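Long-range contacts in beta-2-microglobulin (Ctenopharyngodon idella, PDB 5H5Z), which pairs with the MHC class I heavy chain and is probably required, as in related class I molecules, for stable presentation of peptides: residues 39-44 / 78-83; 51-56 / 64-69. The protein carries 1 engineered substitution. All coordinates share one frame; numbering follows the deposited sequence.

Contact 1. Residues 39-44 / 78-83; sequences ELLKNG and EYSCRV
Leu40 faces Cys81 across an antiparallel pairing of residues 39-44 with 78-83, whose strand axes run 149° apart and approach to 4.6 Å. Two reciprocal pairs of backbone hydrogen bonds, Glu39 with Arg82 and Leu41 with Ser80, set the register, and the turn beyond extends it: Asn43 N donates to Glu78 O, while Asn43 OD1 accepts from Glu78 N at 2.8 Å. On the face bearing Leu41, that residue's CB and CD1 both lie 3.5 Å from Ser80 OG. Arg82, bent at chi3 (62°), brings one face of its guanidinium over Leu41 CD1, which sits 3.7 Å above the plane toward its rim. A water beside Ser80 is gripped four ways, accepting from Gly44 N and Ser80 OG and donating to Glu78 O and OE2. On the other face the extended Lys42 chain lies alongside Tyr79, with Lys42 CG 3.6 Å from Tyr79 CE2 and Lys42 CE 3.5 Å from Tyr79 OH. An alanine at Tyr79 would probably leave the aliphatic part of Lys42 without its flanking ring and open a gap beside Phe71, which meets that ring edge-to-face. Leu40 CD2 rests 4.0 Å from Cys81 CB, and Cys81 is joined to Cys26 by a disulfide. A tyrosine two residues ahead of this cysteine, on a strand paired with strand C, is the signature of strand F in an immunoglobulin domain.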
loop_
_atom_site.group_PDB
_atom_site.type_symbol
_atom_site.label_atom_id
_atom_site.label_comp_id
_atom_site.label_asym_id
_atom_site.label_seq_id
_atom_site.Cartn_x
_atom_site.Cartn_y
_atom_site.Cartn_z
ATOM N N GLU B 39 6.548 -13.720 -8.266
ATOM C CA GLU B 39 6.082 -14.308 -9.516
ATOM C C GLU B 39 4.751 -15.007 -9.302
ATOM O O GLU B 39 4.563 -15.691 -8.299
ATOM C CB GLU B 39 7.110 -15.300 -10.075
ATOM C CG GLU B 39 8.435 -14.690 -10.532
ATOM C CD GLU B 39 8.313 -13.735 -11.715
ATOM O OE1 GLU B 39 7.223 -13.627 -12.316
ATOM O OE2 GLU B 39 9.324 -13.085 -12.051
ATOM N N LEU B 40 3.818 -14.816 -10.232
ATOM C CA LEU B 40 2.561 -15.565 -10.199
ATOM C C LEU B 40 2.705 -16.804 -11.075
ATOM O O LEU B 40 3.290 -16.735 -12.161
ATOM C CB LEU B 40 1.386 -14.694 -10.659
ATOM C CG LEU B 40 1.092 -13.437 -9.831
ATOM C CD1 LEU B 40 0.027 -12.582 -10.499
ATOM C CD2 LEU B 40 0.663 -13.793 -8.415
ATOM N N LEU B 41 2.179 -17.933 -10.606
ATOM C CA LEU B 41 2.346 -19.205 -11.305
ATOM C C LEU B 41 1.028 -19.893 -11.639
ATOM O O LEU B 41 0.086 -19.882 -10.840
ATOM C CB LEU B 41 3.208 -20.168 -10.478
ATOM C CG LEU B 41 4.458 -19.646 -9.760
ATOM C CD1 LEU B 41 5.070 -20.756 -8.919
ATOM C CD2 LEU B 41 5.490 -19.068 -10.722
ATOM N N LYS B 42 0.980 -20.482 -12.831
ATOM C CA LYS B 42 -0.103 -21.373 -13.226
ATOM C C LYS B 42 0.492 -22.758 -13.401
ATOM O O LYS B 42 1.373 -22.955 -14.243
ATOM C CB LYS B 42 -0.752 -20.912 -14.533
ATOM C CG LYS B 42 -1.855 -21.842 -15.020
ATOM C CD LYS B 42 -2.383 -21.451 -16.389
ATOM C CE LYS B 42 -3.572 -22.326 -16.760
ATOM N NZ LYS B 42 -4.063 -22.062 -18.140
ATOM N N ASN B 43 0.012 -23.710 -12.603
ATOM C CA ASN B 43 0.550 -25.072 -12.585
ATOM C C ASN B 43 2.084 -25.109 -12.490
ATOM O O ASN B 43 2.745 -25.906 -13.159
ATOM C CB ASN B 43 0.035 -25.874 -13.791
ATOM C CG ASN B 43 -1.481 -25.940 -13.841
ATOM O OD1 ASN B 43 -2.142 -26.111 -12.814
ATOM N ND2 ASN B 43 -2.040 -25.807 -15.037
ATOM N N GLY B 44 2.634 -24.223 -11.662
ATOM C CA GLY B 44 4.073 -24.165 -11.423
ATOM C C GLY B 44 4.889 -23.411 -12.463
ATOM O O GLY B 44 6.110 -23.334 -12.346
ATOM N N GLU B 78 -3.942 -25.052 -10.984
ATOM C CA GLU B 78 -3.463 -24.522 -9.709
ATOM C C GLU B 78 -2.738 -23.194 -9.909
ATOM O O GLU B 78 -1.870 -23.079 -10.777
ATOM C CB GLU B 78 -2.521 -25.522 -9.029
ATOM C CG GLU B 78 -1.658 -24.907 -7.933
ATOM C CD GLU B 78 -0.432 -25.737 -7.606
ATOM O OE1 GLU B 78 -0.582 -26.767 -6.925
ATOM O OE2 GLU B 78 0.681 -25.354 -8.018
ATOM N N TYR B 79 -3.091 -22.208 -9.088
ATOM C CA TYR B 79 -2.423 -20.907 -9.094
ATOM C C TYR B 79 -1.707 -20.657 -7.779
ATOM O O TYR B 79 -2.165 -21.091 -6.717
ATOM C CB TYR B 79 -3.416 -19.788 -9.413
ATOM C CG TYR B 79 -3.986 -19.924 -10.805
ATOM C CD1 TYR B 79 -5.145 -20.669 -11.033
ATOM C CD2 TYR B 79 -3.352 -19.338 -11.902
ATOM C CE1 TYR B 79 -5.658 -20.816 -12.310
ATOM C CE2 TYR B 79 -3.861 -19.479 -13.182
ATOM C CZ TYR B 79 -5.013 -20.221 -13.378
ATOM O OH TYR B 79 -5.520 -20.368 -14.643
ATOM N N SER B 80 -0.572 -19.968 -7.860
ATOM C CA SER B 80 0.246 -19.694 -6.687
ATOM C C SER B 80 1.100 -18.446 -6.869
ATOM O O SER B 80 1.244 -17.924 -7.985
ATOM C CB SER B 80 1.117 -20.912 -6.323
ATOM O OG SER B 80 2.012 -21.248 -7.368
ATOM N N CYS B 81 1.638 -17.956 -5.760
ATOM C CA CYS B 81 2.535 -16.815 -5.777
ATOM C C CYS B 81 3.829 -17.241 -5.102
ATOM O O CYS B 81 3.814 -17.715 -3.958
ATOM C CB CYS B 81 1.898 -15.626 -5.050
ATOM S SG CYS B 81 2.930 -14.149 -4.924
ATOM N N ARG B 82 4.936 -17.103 -5.830
ATOM C CA ARG B 82 6.256 -17.442 -5.314
ATOM C C ARG B 82 7.045 -16.182 -5.009
ATOM O O ARG B 82 7.274 -15.342 -5.886
ATOM C CB ARG B 82 7.028 -18.336 -6.289
ATOM C CG ARG B 82 8.441 -18.681 -5.824
ATOM C CD ARG B 82 9.026 -19.847 -6.601
ATOM N NE ARG B 82 9.155 -19.559 -8.026
ATOM C CZ ARG B 82 8.999 -20.459 -8.996
ATOM N NH1 ARG B 82 8.689 -21.720 -8.709
ATOM N NH2 ARG B 82 9.141 -20.094 -10.264
ATOM N N VAL B 83 7.450 -16.058 -3.750
ATOM C CA VAL B 83 8.163 -14.879 -3.275
ATOM C C VAL B 83 9.565 -15.255 -2.792
ATOM O O VAL B 83 9.730 -16.182 -1.990
ATOM C CB VAL B 83 7.379 -14.168 -2.151
ATOM C CG1 VAL B 83 8.112 -12.922 -1.675
ATOM C CG2 VAL B 83 5.969 -13.811 -2.611
HETATM O O HOH W 1 1.055 -22.952 -9.683
#

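Contact 2. Residues 51-56 / 64-69; sequences QQTDLA and HLTKSV
Thr53, with chi1 at 58°, holds OG1 between its own backbone N and carbonyl carbon, and there OG1 accepts the N-H of Thr66 at 2.9 Å. The same torsion sets CG2 against Thr66 CB, 3.8 Å away. This is the hairpin of strands D and E in the immunoglobulin C1-set fold. Strand D, at the edge of its sheet, is interrupted here, and the threonine hydroxyl takes a strand-pairing bond that a carbonyl would otherwise accept. Thr53 N returns a bond to Thr66 O, and Gln51 pairs reciprocally with Ser68 before the break. Leu65, with CG beside its backbone N (chi1 -68°), reaches under the irregular stretch: CD2 packs 3.3 Å from Thr53 O and 4.1 Å from Leu55 CD1. Its other methyl, CD1, lies 3.7 Å from Gln52 OE1. Gln52 also crosses Lys67, NE2 lying 3.6 Å from CD; the ammonium of Lys67 is instead hydrogen-bonded to Ile38 O on the neighbouring sheet. Leu55 and Ala56 pack against Phe18 and Val8 of the MHC class I heavy chain, so this edge forms part of the subunit interface. Farther along, His64 N donates to Ala56 O at 3.1 Å. Where direct pairing lapses, one water spans the strands, accepting from Thr53 OG1 and donating to Asp54 O and His64 O, each at 2.8 Å.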
loop_
_atom_site.group_PDB
_atom_site.type_symbol
_atom_site.label_atom_id
_atom_site.label_comp_id
_atom_site.label_asym_id
_atom_site.label_seq_id
_atom_site.Cartn_x
_atom_site.Cartn_y
_atom_site.Cartn_z
ATOM N N GLN B 51 1.527 -7.753 -13.698
ATOM C CA GLN B 51 1.794 -6.346 -13.400
ATOM C C GLN B 51 2.174 -6.167 -11.937
ATOM O O GLN B 51 1.507 -6.703 -11.051
ATOM C CB GLN B 51 0.562 -5.489 -13.713
ATOM C CG GLN B 51 0.198 -5.413 -15.192
ATOM C CD GLN B 51 -0.700 -6.548 -15.665
ATOM O OE1 GLN B 51 -1.127 -7.401 -14.886
ATOM N NE2 GLN B 51 -0.994 -6.555 -16.958
ATOM N N GLN B 52 3.235 -5.403 -11.687
ATOM C CA GLN B 52 3.695 -5.147 -10.324
ATOM C C GLN B 52 3.690 -3.657 -10.004
ATOM O O GLN B 52 4.140 -2.839 -10.812
ATOM C CB GLN B 52 5.093 -5.739 -10.109
ATOM C CG GLN B 52 5.587 -5.697 -8.667
ATOM C CD GLN B 52 6.928 -6.385 -8.483
ATOM O OE1 GLN B 52 7.905 -5.765 -8.058
ATOM N NE2 GLN B 52 6.984 -7.673 -8.807
ATOM N N THR B 53 3.176 -3.318 -8.825
ATOM C CA THR B 53 3.144 -1.936 -8.348
ATOM C C THR B 53 4.551 -1.422 -8.057
ATOM O O THR B 53 5.475 -2.204 -7.833
ATOM C CB THR B 53 2.267 -1.775 -7.085
ATOM O OG1 THR B 53 2.756 -2.623 -6.034
ATOM C CG2 THR B 53 0.810 -2.122 -7.392
ATOM N N ASP B 54 4.702 -0.103 -8.073
ATOM C CA ASP B 54 5.979 0.545 -7.802
ATOM C C ASP B 54 6.291 0.507 -6.318
ATOM O O ASP B 54 5.388 0.581 -5.481
ATOM C CB ASP B 54 5.950 1.993 -8.282
ATOM C CG ASP B 54 5.823 2.107 -9.790
ATOM O OD1 ASP B 54 6.312 1.211 -10.512
ATOM O OD2 ASP B 54 5.242 3.103 -10.258
ATOM N N LEU B 55 7.575 0.402 -6.003
ATOM C CA LEU B 55 8.024 0.226 -4.626
ATOM C C LEU B 55 7.583 1.373 -3.718
ATOM O O LEU B 55 7.925 2.531 -3.943
ATOM C CB LEU B 55 9.546 0.049 -4.578
ATOM C CG LEU B 55 10.179 -0.382 -3.253
ATOM C CD1 LEU B 55 9.862 -1.836 -2.916
ATOM C CD2 LEU B 55 11.679 -0.147 -3.319
ATOM N N ALA B 56 6.809 1.026 -2.695
ATOM C CA ALA B 56 6.390 1.987 -1.682
ATOM C C ALA B 56 6.392 1.329 -0.302
ATOM O O ALA B 56 6.601 0.115 -0.177
ATOM C CB ALA B 56 5.021 2.567 -2.021
ATOM N N HIS B 64 5.679 -2.670 0.736
ATOM C CA HIS B 64 4.599 -3.500 0.214
ATOM C C HIS B 64 4.570 -3.430 -1.306
ATOM O O HIS B 64 4.894 -2.393 -1.901
ATOM C CB HIS B 64 3.242 -3.125 0.827
ATOM C CG HIS B 64 2.783 -1.736 0.491
ATOM N ND1 HIS B 64 1.830 -1.479 -0.470
ATOM C CD2 HIS B 64 3.143 -0.533 0.996
ATOM C CE1 HIS B 64 1.624 -0.176 -0.545
ATOM N NE2 HIS B 64 2.409 0.421 0.334
ATOM N N LEU B 65 4.225 -4.554 -1.925
ATOM C CA LEU B 65 4.066 -4.638 -3.370
ATOM C C LEU B 65 2.857 -5.486 -3.707
ATOM O O LEU B 65 2.496 -6.396 -2.962
ATOM C CB LEU B 65 5.298 -5.268 -4.022
ATOM C CG LEU B 65 6.617 -4.498 -4.006
ATOM C CD1 LEU B 65 7.759 -5.436 -4.347
ATOM C CD2 LEU B 65 6.591 -3.311 -4.971
ATOM N N THR B 66 2.237 -5.182 -4.838
ATOM C CA THR B 66 1.143 -5.992 -5.349
ATOM C C THR B 66 1.495 -6.497 -6.744
ATOM O O THR B 66 1.844 -5.715 -7.626
ATOM C CB THR B 66 -0.182 -5.202 -5.374
ATOM O OG1 THR B 66 -0.466 -4.704 -4.061
ATOM C CG2 THR B 66 -1.336 -6.089 -5.828
ATOM N N LYS B 67 1.436 -7.814 -6.925
ATOM C CA LYS B 67 1.534 -8.401 -8.253
ATOM C C LYS B 67 0.176 -8.959 -8.635
ATOM O O LYS B 67 -0.494 -9.575 -7.810
ATOM C CB LYS B 67 2.592 -9.494 -8.306
ATOM C CG LYS B 67 2.984 -9.863 -9.725
ATOM C CD LYS B 67 4.482 -10.043 -9.809
ATOM C CE LYS B 67 4.996 -9.894 -11.223
ATOM N NZ LYS B 67 6.473 -10.077 -11.248
ATOM N N SER B 68 -0.230 -8.725 -9.880
ATOM C CA SER B 68 -1.537 -9.171 -10.354
ATOM C C SER B 68 -1.491 -9.519 -11.835
ATOM O O SER B 68 -0.612 -9.055 -12.561
ATOM C CB SER B 68 -2.606 -8.100 -10.088
ATOM O OG SER B 68 -2.318 -6.886 -10.771
ATOM N N VAL B 69 -2.426 -10.362 -12.266
ATOM C CA VAL B 69 -2.585 -10.709 -13.675
ATOM C C VAL B 69 -4.002 -11.225 -13.905
ATOM O O VAL B 69 -4.636 -11.748 -12.980
ATOM C CB VAL B 69 -1.534 -11.753 -14.146
ATOM C CG1 VAL B 69 -1.799 -13.130 -13.544
ATOM C CG2 VAL B 69 -1.482 -11.828 -15.667
HETATM O O HOH W 2 -0.624 -5.066 -9.487
HETATM O O HOH W 3 3.717 -0.977 -3.944
#

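The two contacts sit in opposing sheets of one immunoglobulin sandwich, with centres about 15 Å apart, and illustrate how strand pairing varies with place. Contact 1 joins two inner strands of its sheet in regular register and is touched by no other protein chain; contact 2 joins an inner strand to an interrupted edge, patched by a side-chain hydroxyl and water, and meets the heavy chain. Both are partly buried, mixing buried leucines with more exposed polar residues. They touch across the interior, where Leu40 CD1 packs 3.6 Å from Val69 CG1, and through a long, weak ion pair between the partly exposed Glu39 and Lys67. Along the chain, contact 2 is nested within the loop that contact 1 closes.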